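Local coordinates for protein alpha-glucosidase (Bacteroides thetaiotaomicron, PDB 5XFM) that hydrolyses beta-L-arabinopyranosides and alpha-galactosides as a bifunctional member of glycoside hydrolase family 97, at residues I164-T169 / N369-G374; E240-N245 / S365-D370. The protein carries 1 engineered substitution. All blocks are in the same frame, centred on the assembly; numbering follows the deposited sequence.

Contact 1: I164-T169 / N369-G374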
ATOM      1  N   ILE A 164      -4.525 -13.496 -17.143  1.00 15.78           N
ATOM      2  CA  ILE A 164      -3.418 -14.446 -17.150  1.00 15.55           C
ATOM      3  C   ILE A 164      -3.103 -14.837 -15.709  1.00 17.57           C
ATOM      4  O   ILE A 164      -3.851 -14.493 -14.793  1.00 15.22           O
ATOM      5  CB  ILE A 164      -2.152 -13.880 -17.828  1.00 19.42           C
ATOM      6  CG1 ILE A 164      -1.643 -12.653 -17.071  1.00 18.45           C
ATOM      7  CG2 ILE A 164      -2.424 -13.549 -19.295  1.00 20.13           C
ATOM      8  CD1 ILE A 164      -0.256 -12.207 -17.485  1.00 17.67           C
ATOM      9  N   GLY A 165      -2.020 -15.582 -15.512  1.00 17.76           N
ATOM     10  CA  GLY A 165      -1.633 -16.009 -14.179  1.00 11.89           C
ATOM     11  C   GLY A 165      -2.533 -17.110 -13.634  1.00 19.80           C
ATOM     12  O   GLY A 165      -3.329 -17.699 -14.366  1.00 19.96           O
ATOM     13  N   TRP A 166      -2.415 -17.370 -12.336  1.00 16.55           N
ATOM     14  CA  TRP A 166      -3.124 -18.463 -11.683  1.00 13.18           C
ATOM     15  C   TRP A 166      -4.645 -18.345 -11.819  1.00 19.96           C
ATOM     16  O   TRP A 166      -5.251 -17.381 -11.350  1.00 21.86           O
ATOM     17  CB  TRP A 166      -2.736 -18.533 -10.202  1.00 16.78           C
ATOM     18  CG  TRP A 166      -3.464 -19.586  -9.426  1.00 19.50           C
ATOM     19  CD1 TRP A 166      -4.401 -19.391  -8.450  1.00 17.29           C
ATOM     20  CD2 TRP A 166      -3.303 -21.009  -9.551  1.00 16.44           C
ATOM     21  NE1 TRP A 166      -4.836 -20.607  -7.963  1.00 18.28           N
ATOM     22  CE2 TRP A 166      -4.179 -21.613  -8.624  1.00 17.08           C
ATOM     23  CE3 TRP A 166      -2.508 -21.827 -10.361  1.00 18.83           C
ATOM     24  CZ2 TRP A 166      -4.280 -23.001  -8.483  1.00 16.58           C
ATOM     25  CZ3 TRP A 166      -2.610 -23.209 -10.219  1.00 17.77           C
ATOM     26  CH2 TRP A 166      -3.490 -23.777  -9.287  1.00 18.81           C
ATOM     27  N   LYS A 167      -5.234 -19.327 -12.494  1.00 15.75           N
ATOM     28  CA  LYS A 167      -6.672 -19.399 -12.723  1.00 20.40           C
ATOM     29  C   LYS A 167      -7.263 -18.112 -13.323  1.00 20.52           C
ATOM     30  O   LYS A 167      -8.397 -17.735 -13.005  1.00 15.62           O
ATOM     31  CB  LYS A 167      -7.385 -19.742 -11.413  1.00 17.50           C
ATOM     32  CG  LYS A 167      -6.900 -21.029 -10.762  1.00 18.34           C
ATOM     33  CD  LYS A 167      -7.234 -22.241 -11.610  1.00 23.95           C
ATOM     34  CE  LYS A 167      -6.757 -23.529 -10.956  1.00 24.38           C
ATOM     35  NZ  LYS A 167      -6.889 -24.690 -11.881  1.00 27.10           N
ATOM     36  N   ARG A 168      -6.501 -17.472 -14.212  1.00 18.01           N
ATOM     37  CA  ARG A 168      -6.944 -16.254 -14.898  1.00 17.74           C
ATOM     38  C   ARG A 168      -7.296 -15.125 -13.928  1.00 18.40           C
ATOM     39  O   ARG A 168      -8.178 -14.318 -14.208  1.00 20.78           O
ATOM     40  CB  ARG A 168      -8.155 -16.576 -15.792  1.00 18.74           C
ATOM     41  CG  ARG A 168      -7.898 -17.631 -16.877  1.00 17.52           C
ATOM     42  CD  ARG A 168      -9.179 -18.004 -17.637  1.00 17.98           C
ATOM     43  NE  ARG A 168      -9.925 -16.873 -18.188  1.00 23.44           N
ATOM     44  CZ  ARG A 168      -9.725 -16.350 -19.393  1.00 30.13           C
ATOM     45  NH1 ARG A 168      -8.795 -16.850 -20.194  1.00 26.67           N
ATOM     46  NH2 ARG A 168     -10.462 -15.327 -19.803  1.00 28.75           N
ATOM     47  N   THR A 169      -6.594 -15.061 -12.798  1.00 15.95           N
ATOM     48  CA  THR A 169      -6.889 -14.071 -11.760  1.00 14.00           C
ATOM     49  C   THR A 169      -6.177 -12.716 -11.882  1.00 19.04           C
ATOM     50  O   THR A 169      -6.429 -11.820 -11.077  1.00 17.45           O
ATOM     51  CB  THR A 169      -6.572 -14.624 -10.364  1.00 17.96           C
ATOM     52  OG1 THR A 169      -5.246 -15.164 -10.362  1.00 15.22           O
ATOM     53  CG2 THR A 169      -7.550 -15.713  -9.991  1.00 17.89           C
ATOM     54  N   ASN A 369     -13.497 -15.566 -12.869  1.00 17.36           N
ATOM     55  CA  ASN A 369     -12.283 -16.360 -13.016  1.00 18.55           C
ATOM     56  C   ASN A 369     -12.514 -17.862 -12.843  1.00 19.39           C
ATOM     57  O   ASN A 369     -13.656 -18.313 -12.729  1.00 19.53           O
ATOM     58  CB  ASN A 369     -11.213 -15.877 -12.025  1.00 22.52           C
ATOM     59  CG  ASN A 369     -11.648 -16.012 -10.565  1.00 20.27           C
ATOM     60  OD1 ASN A 369     -12.288 -16.993 -10.168  1.00 22.51           O
ATOM     61  ND2 ASN A 369     -11.275 -15.034  -9.756  1.00 15.98           N
ATOM     62  N   ASP A 370     -11.420 -18.618 -12.754  1.00 19.04           N
ATOM     63  CA  ASP A 370     -11.483 -20.081 -12.645  1.00 20.67           C
ATOM     64  C   ASP A 370     -11.027 -20.618 -11.291  1.00 21.49           C
ATOM     65  O   ASP A 370     -10.537 -21.738 -11.201  1.00 25.91           O
ATOM     66  CB  ASP A 370     -10.643 -20.744 -13.738  1.00 18.62           C
ATOM     67  CG  ASP A 370     -11.210 -20.533 -15.125  1.00 23.29           C
ATOM     68  OD1 ASP A 370     -12.452 -20.509 -15.276  1.00 21.59           O
ATOM     69  OD2 ASP A 370     -10.405 -20.405 -16.068  1.00 21.86           O
ATOM     70  N   ILE A 371     -11.174 -19.815 -10.247  1.00 22.57           N
ATOM     71  CA  ILE A 371     -10.799 -20.232  -8.903  1.00 22.42           C
ATOM     72  C   ILE A 371     -11.728 -21.333  -8.367  1.00 26.34           C
ATOM     73  O   ILE A 371     -12.954 -21.208  -8.434  1.00 23.48           O
ATOM     74  CB  ILE A 371     -10.803 -19.024  -7.945  1.00 22.65           C
ATOM     75  CG1 ILE A 371      -9.626 -18.103  -8.281  1.00 22.35           C
ATOM     76  CG2 ILE A 371     -10.742 -19.471  -6.495  1.00 24.51           C
ATOM     77  CD1 ILE A 371      -8.264 -18.759  -8.091  1.00 13.02           C
ATOM     78  N   GLU A 372     -11.139 -22.412  -7.852  1.00 24.34           N
ATOM     79  CA  GLU A 372     -11.904 -23.485  -7.213  1.00 25.09           C
ATOM     80  C   GLU A 372     -11.738 -23.469  -5.710  1.00 27.10           C
ATOM     81  O   GLU A 372     -12.639 -23.854  -4.969  1.00 24.62           O
ATOM     82  CB  GLU A 372     -11.530 -24.856  -7.761  1.00 28.64           C
ATOM     83  CG  GLU A 372     -12.231 -25.147  -9.089  1.00 40.33           C
ATOM     84  CD  GLU A 372     -11.862 -26.485  -9.707  1.00 41.50           C
ATOM     85  OE1 GLU A 372     -12.784 -27.284  -9.979  1.00 40.63           O
ATOM     86  OE2 GLU A 372     -10.660 -26.726  -9.945  1.00 41.54           O
ATOM     87  N   GLN A 373     -10.562 -23.053  -5.261  1.00 25.22           N
ATOM     88  CA  GLN A 373     -10.299 -22.954  -3.824  1.00 25.02           C
ATOM     89  C   GLN A 373     -11.372 -22.166  -3.010  1.00 26.66           C
ATOM     90  O   GLN A 373     -11.731 -21.024  -3.302  1.00 22.58           O
ATOM     91  CB  GLN A 373      -8.881 -22.411  -3.608  1.00 26.04           C
ATOM     92  CG  GLN A 373      -8.093 -21.973  -4.824  1.00 32.82           C
ATOM     93  CD  GLN A 373      -6.871 -21.226  -4.344  1.00 31.84           C
ATOM     94  OE1 GLN A 373      -6.185 -21.616  -3.374  1.00 46.95           O
ATOM     95  NE2 GLN A 373      -6.503 -20.227  -5.106  1.00 53.20           N
ATOM     96  N   GLY A 374     -11.887 -22.820  -1.973  1.00 23.85           N
ATOM     97  CA  GLY A 374     -13.079 -22.330  -1.316  1.00 18.01           C
ATOM     98  C   GLY A 374     -12.818 -21.785   0.066  1.00 19.43           C
ATOM     99  O   GLY A 374     -11.705 -21.882   0.571  1.00 21.36           O
TER
HETATM  100  O   HOH W   1      -9.525 -12.589 -10.404  1.00 13.50           O
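The Trp166 indole is met at its edge, near the ring plane, by the terminal amide of Gln373, the two planes being 89° apart. Over one ring face, offset toward the rim, lies CG of the adjacent Lys167, 3.4 Å above the plane; Ile371 CD1 approaches obliquely, 3.9 Å from Trp166 NE1. The contact joins a loop of the N-terminal mutarotase-like domain to the loop after strand 357-363 of the TIM-barrel domain, where Asn369 forms an Asx turn: its OD1 accepts from Ile371 N (3.0 Å), the donor standing above the carbonyl plane. A chi1 of 61° puts Asn369 CG on the side of the Thr169 methyl. One backbone bond crosses, Asp370 N to Lys167 O, 3.2 Å long and fairly straight at 164°. Ile371 CD1 packs on Lys167 CB (3.6 Å), and Ile371 CG1 is equally close to Thr169 CG2, with Phe404 also against both Ile371 and Thr169. Arg168 and Asp370 form no salt bridge, since NE stays 4.1 Å from OD2; the guanidinium has Asn243 as its outside partner. Calcium, bound by Glu174, Glu452 and Glu458, lies about 8 Å from the Thr169 side chain. Asn369 ND2 donates to a water at 3.1 Å.

Contact 2: E240-N245 / S365-D370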
ATOM      1  N   GLU A 240     -10.655  -5.978 -20.922  1.00 17.67           N
ATOM      2  CA  GLU A 240     -10.564  -7.416 -20.712  1.00 18.58           C
ATOM      3  C   GLU A 240     -10.555  -7.808 -19.236  1.00 17.14           C
ATOM      4  O   GLU A 240     -10.638  -8.990 -18.921  1.00 19.24           O
ATOM      5  CB  GLU A 240      -9.314  -7.984 -21.395  1.00 21.83           C
ATOM      6  CG  GLU A 240      -9.328  -7.911 -22.916  1.00 19.21           C
ATOM      7  CD  GLU A 240      -8.910  -6.546 -23.438  1.00 27.52           C
ATOM      8  OE1 GLU A 240      -8.548  -5.676 -22.615  1.00 19.30           O
ATOM      9  OE2 GLU A 240      -8.947  -6.344 -24.671  1.00 32.80           O
ATOM     10  N   GLU A 241     -10.451  -6.833 -18.333  1.00 13.83           N
ATOM     11  CA  GLU A 241     -10.454  -7.138 -16.901  1.00 18.74           C
ATOM     12  C   GLU A 241     -11.836  -7.646 -16.462  1.00 21.63           C
ATOM     13  O   GLU A 241     -12.819  -7.492 -17.192  1.00 20.46           O
ATOM     14  CB  GLU A 241     -10.056  -5.914 -16.075  1.00 15.58           C
ATOM     15  CG  GLU A 241      -8.588  -5.523 -16.197  1.00 18.86           C
ATOM     16  CD  GLU A 241      -8.223  -4.316 -15.338  1.00 20.17           C
ATOM     17  OE1 GLU A 241      -8.353  -4.399 -14.095  1.00 13.97           O
ATOM     18  OE2 GLU A 241      -7.816  -3.280 -15.912  1.00 17.77           O
ATOM     19  N   ASN A 242     -11.895  -8.285 -15.292  1.00 22.73           N
ATOM     20  CA  ASN A 242     -13.146  -8.849 -14.772  1.00 21.20           C
ATOM     21  C   ASN A 242     -13.748  -9.839 -15.769  1.00 24.16           C
ATOM     22  O   ASN A 242     -14.974  -9.959 -15.880  1.00 20.80           O
ATOM     23  CB  ASN A 242     -14.146  -7.732 -14.454  1.00 25.03           C
ATOM     24  CG  ASN A 242     -15.207  -8.155 -13.459  1.00 22.63           C
ATOM     25  OD1 ASN A 242     -14.958  -8.981 -12.583  1.00 25.33           O
ATOM     26  ND2 ASN A 242     -16.404  -7.591 -13.595  1.00 21.77           N
ATOM     27  N   ASN A 243     -12.869 -10.506 -16.518  1.00 17.15           N
ATOM     28  CA  ASN A 243     -13.256 -11.420 -17.594  1.00 15.83           C
ATOM     29  C   ASN A 243     -14.128 -10.759 -18.668  1.00 18.10           C
ATOM     30  O   ASN A 243     -14.895 -11.429 -19.349  1.00 17.26           O
ATOM     31  CB  ASN A 243     -13.974 -12.636 -17.023  1.00 20.76           C
ATOM     32  CG  ASN A 243     -13.831 -13.857 -17.903  1.00 22.45           C
ATOM     33  OD1 ASN A 243     -12.845 -14.006 -18.629  1.00 19.32           O
ATOM     34  ND2 ASN A 243     -14.808 -14.746 -17.834  1.00 20.52           N
ATOM     35  N   GLY A 244     -14.014  -9.440 -18.812  1.00 22.72           N
ATOM     36  CA  GLY A 244     -14.800  -8.718 -19.799  1.00 17.38           C
ATOM     37  C   GLY A 244     -16.162  -8.264 -19.300  1.00 24.22           C
ATOM     38  O   GLY A 244     -16.973  -7.767 -20.081  1.00 26.48           O
ATOM     39  N   ASN A 245     -16.427  -8.444 -18.007  1.00 21.69           N
ATOM     40  CA  ASN A 245     -17.690  -7.982 -17.422  1.00 24.44           C
ATOM     41  C   ASN A 245     -17.584  -6.562 -16.877  1.00 22.59           C
ATOM     42  O   ASN A 245     -16.583  -6.201 -16.261  1.00 24.49           O
ATOM     43  CB  ASN A 245     -18.141  -8.919 -16.301  1.00 17.90           C
ATOM     44  CG  ASN A 245     -18.121 -10.373 -16.722  1.00 25.46           C
ATOM     45  OD1 ASN A 245     -18.912 -10.801 -17.563  1.00 23.31           O
ATOM     46  ND2 ASN A 245     -17.205 -11.138 -16.148  1.00 18.34           N
ATOM     47  N   SER A 365     -14.445 -14.322  -5.363  1.00 15.93           N
ATOM     48  CA  SER A 365     -14.813 -14.733  -6.711  1.00 16.13           C
ATOM     49  C   SER A 365     -16.092 -15.546  -6.795  1.00 23.34           C
ATOM     50  O   SER A 365     -16.296 -16.538  -6.086  1.00 16.38           O
ATOM     51  CB  SER A 365     -13.659 -15.499  -7.362  1.00 15.21           C
ATOM     52  OG  SER A 365     -13.440 -16.745  -6.729  1.00 24.41           O
ATOM     53  N   GLY A 366     -16.962 -15.055  -7.666  1.00 26.11           N
ATOM     54  CA  GLY A 366     -18.124 -15.764  -8.122  1.00 16.25           C
ATOM     55  C   GLY A 366     -18.051 -16.002  -9.616  1.00 20.83           C
ATOM     56  O   GLY A 366     -18.103 -17.147 -10.054  1.00 23.33           O
ATOM     57  N   TYR A 367     -17.938 -14.938 -10.412  1.00 15.97           N
ATOM     58  CA  TYR A 367     -18.218 -15.089 -11.839  1.00 16.29           C
ATOM     59  C   TYR A 367     -17.178 -14.582 -12.852  1.00 16.32           C
ATOM     60  O   TYR A 367     -17.492 -14.486 -14.037  1.00 17.29           O
ATOM     61  CB  TYR A 367     -19.562 -14.418 -12.150  1.00 18.78           C
ATOM     62  CG  TYR A 367     -19.608 -12.930 -11.864  1.00 28.48           C
ATOM     63  CD1 TYR A 367     -19.085 -12.012 -12.768  1.00 23.76           C
ATOM     64  CD2 TYR A 367     -20.189 -12.443 -10.699  1.00 25.92           C
ATOM     65  CE1 TYR A 367     -19.119 -10.655 -12.512  1.00 24.33           C
ATOM     66  CE2 TYR A 367     -20.232 -11.083 -10.439  1.00 25.60           C
ATOM     67  CZ  TYR A 367     -19.693 -10.196 -11.352  1.00 24.74           C
ATOM     68  OH  TYR A 367     -19.724  -8.839 -11.111  1.00 32.08           O
ATOM     69  N   TRP A 368     -15.942 -14.316 -12.442  1.00 15.13           N
ATOM     70  CA  TRP A 368     -15.012 -13.715 -13.399  1.00 18.37           C
ATOM     71  C   TRP A 368     -13.711 -14.496 -13.628  1.00 21.21           C
ATOM     72  O   TRP A 368     -12.914 -14.126 -14.497  1.00 23.92           O
ATOM     73  CB  TRP A 368     -14.665 -12.284 -12.966  1.00 14.89           C
ATOM     74  CG  TRP A 368     -14.167 -12.191 -11.555  1.00 15.37           C
ATOM     75  CD1 TRP A 368     -12.874 -12.335 -11.135  1.00 15.08           C
ATOM     76  CD2 TRP A 368     -14.943 -11.936 -10.381  1.00 14.24           C
ATOM     77  NE1 TRP A 368     -12.797 -12.188  -9.779  1.00 14.01           N
ATOM     78  CE2 TRP A 368     -14.053 -11.941  -9.286  1.00 18.36           C
ATOM     79  CE3 TRP A 368     -16.303 -11.701 -10.147  1.00 13.25           C
ATOM     80  CZ2 TRP A 368     -14.478 -11.716  -7.980  1.00 12.63           C
ATOM     81  CZ3 TRP A 368     -16.723 -11.488  -8.853  1.00 15.09           C
ATOM     82  CH2 TRP A 368     -15.813 -11.493  -7.783  1.00 17.92           C
ATOM     83  N   ASN A 369     -13.497 -15.566 -12.869  1.00 17.36           N
ATOM     84  CA  ASN A 369     -12.283 -16.360 -13.016  1.00 18.55           C
ATOM     85  C   ASN A 369     -12.514 -17.862 -12.843  1.00 19.39           C
ATOM     86  O   ASN A 369     -13.656 -18.313 -12.729  1.00 19.53           O
ATOM     87  CB  ASN A 369     -11.213 -15.877 -12.025  1.00 22.52           C
ATOM     88  CG  ASN A 369     -11.648 -16.012 -10.565  1.00 20.27           C
ATOM     89  OD1 ASN A 369     -12.288 -16.993 -10.168  1.00 22.51           O
ATOM     90  ND2 ASN A 369     -11.275 -15.034  -9.756  1.00 15.98           N
ATOM     91  N   ASP A 370     -11.420 -18.618 -12.754  1.00 19.04           N
ATOM     92  CA  ASP A 370     -11.483 -20.081 -12.645  1.00 20.67           C
ATOM     93  C   ASP A 370     -11.027 -20.618 -11.291  1.00 21.49           C
ATOM     94  O   ASP A 370     -10.537 -21.738 -11.201  1.00 25.91           O
ATOM     95  CB  ASP A 370     -10.643 -20.744 -13.738  1.00 18.62           C
ATOM     96  CG  ASP A 370     -11.210 -20.533 -15.125  1.00 23.29           C
ATOM     97  OD1 ASP A 370     -12.452 -20.509 -15.276  1.00 21.59           O
ATOM     98  OD2 ASP A 370     -10.405 -20.405 -16.068  1.00 21.86           O
TER
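With CG anti to the backbone N in Asn242 (chi1 -158°) and between backbone N and carbonyl carbon in Trp368 (chi1 53°), Asn242 CG is turned toward the Trp368 side chain, and Asn242 OD1, one bond further, lies 3.3 Å from Trp368 CB. The amide and indole planes are 46° apart. Asn242 opens a type I' beta turn, as the phi and psi of Asn243 and Gly244, close to those of the class, and the bond from Asn245 N to Asn242 O show; it projects from the N-terminal domain onto the barrel loop after strand 357-363. Asn242 ND2 closes the turn further by donating to Asn245 O at 3.0 Å. An alanine in place of Asn242 would probably cost Asn245 O this donor, leaving it to Lys409, and open a gap beside Trp368 CB and CG. Asn245 ND2 comes to the edge of the Tyr367 ring, near its plane, 4.0 Å from CD1. Trp368 CE3 stands 3.6 Å above the centre of one face of the Tyr367 ring. Beyond the segments, Glu411 accepts from Tyr367 OH, and Phe404 O binds Trp368 NE1. No hydrogen bond crosses between the segments; their closest approach is Asn243 CB against Trp368 O, at 3.1 Å.

From the N terminus the chain reaches 164-169, between strands 153-156 and 178-182, then 240-245, between strands 231-235 and 251-253, and only after strand 357-363 of the barrel comes to 365-374. Contact 1 closes a loop with 199 intervening residues; contact 2, with 119, nests inside it. Both therefore dock loops of the N-terminal domain on a single barrel loop ahead of helix 382-395, and they share Asn369 and Asp370. The centres of contact 1 and contact 2 are about 9 Å apart. The two N-terminal loops also meet directly, through a probable hydrogen bond of 3.0 Å between Arg168 NH2 and Asn243 OD1, so the two docked loops are also linked to each other.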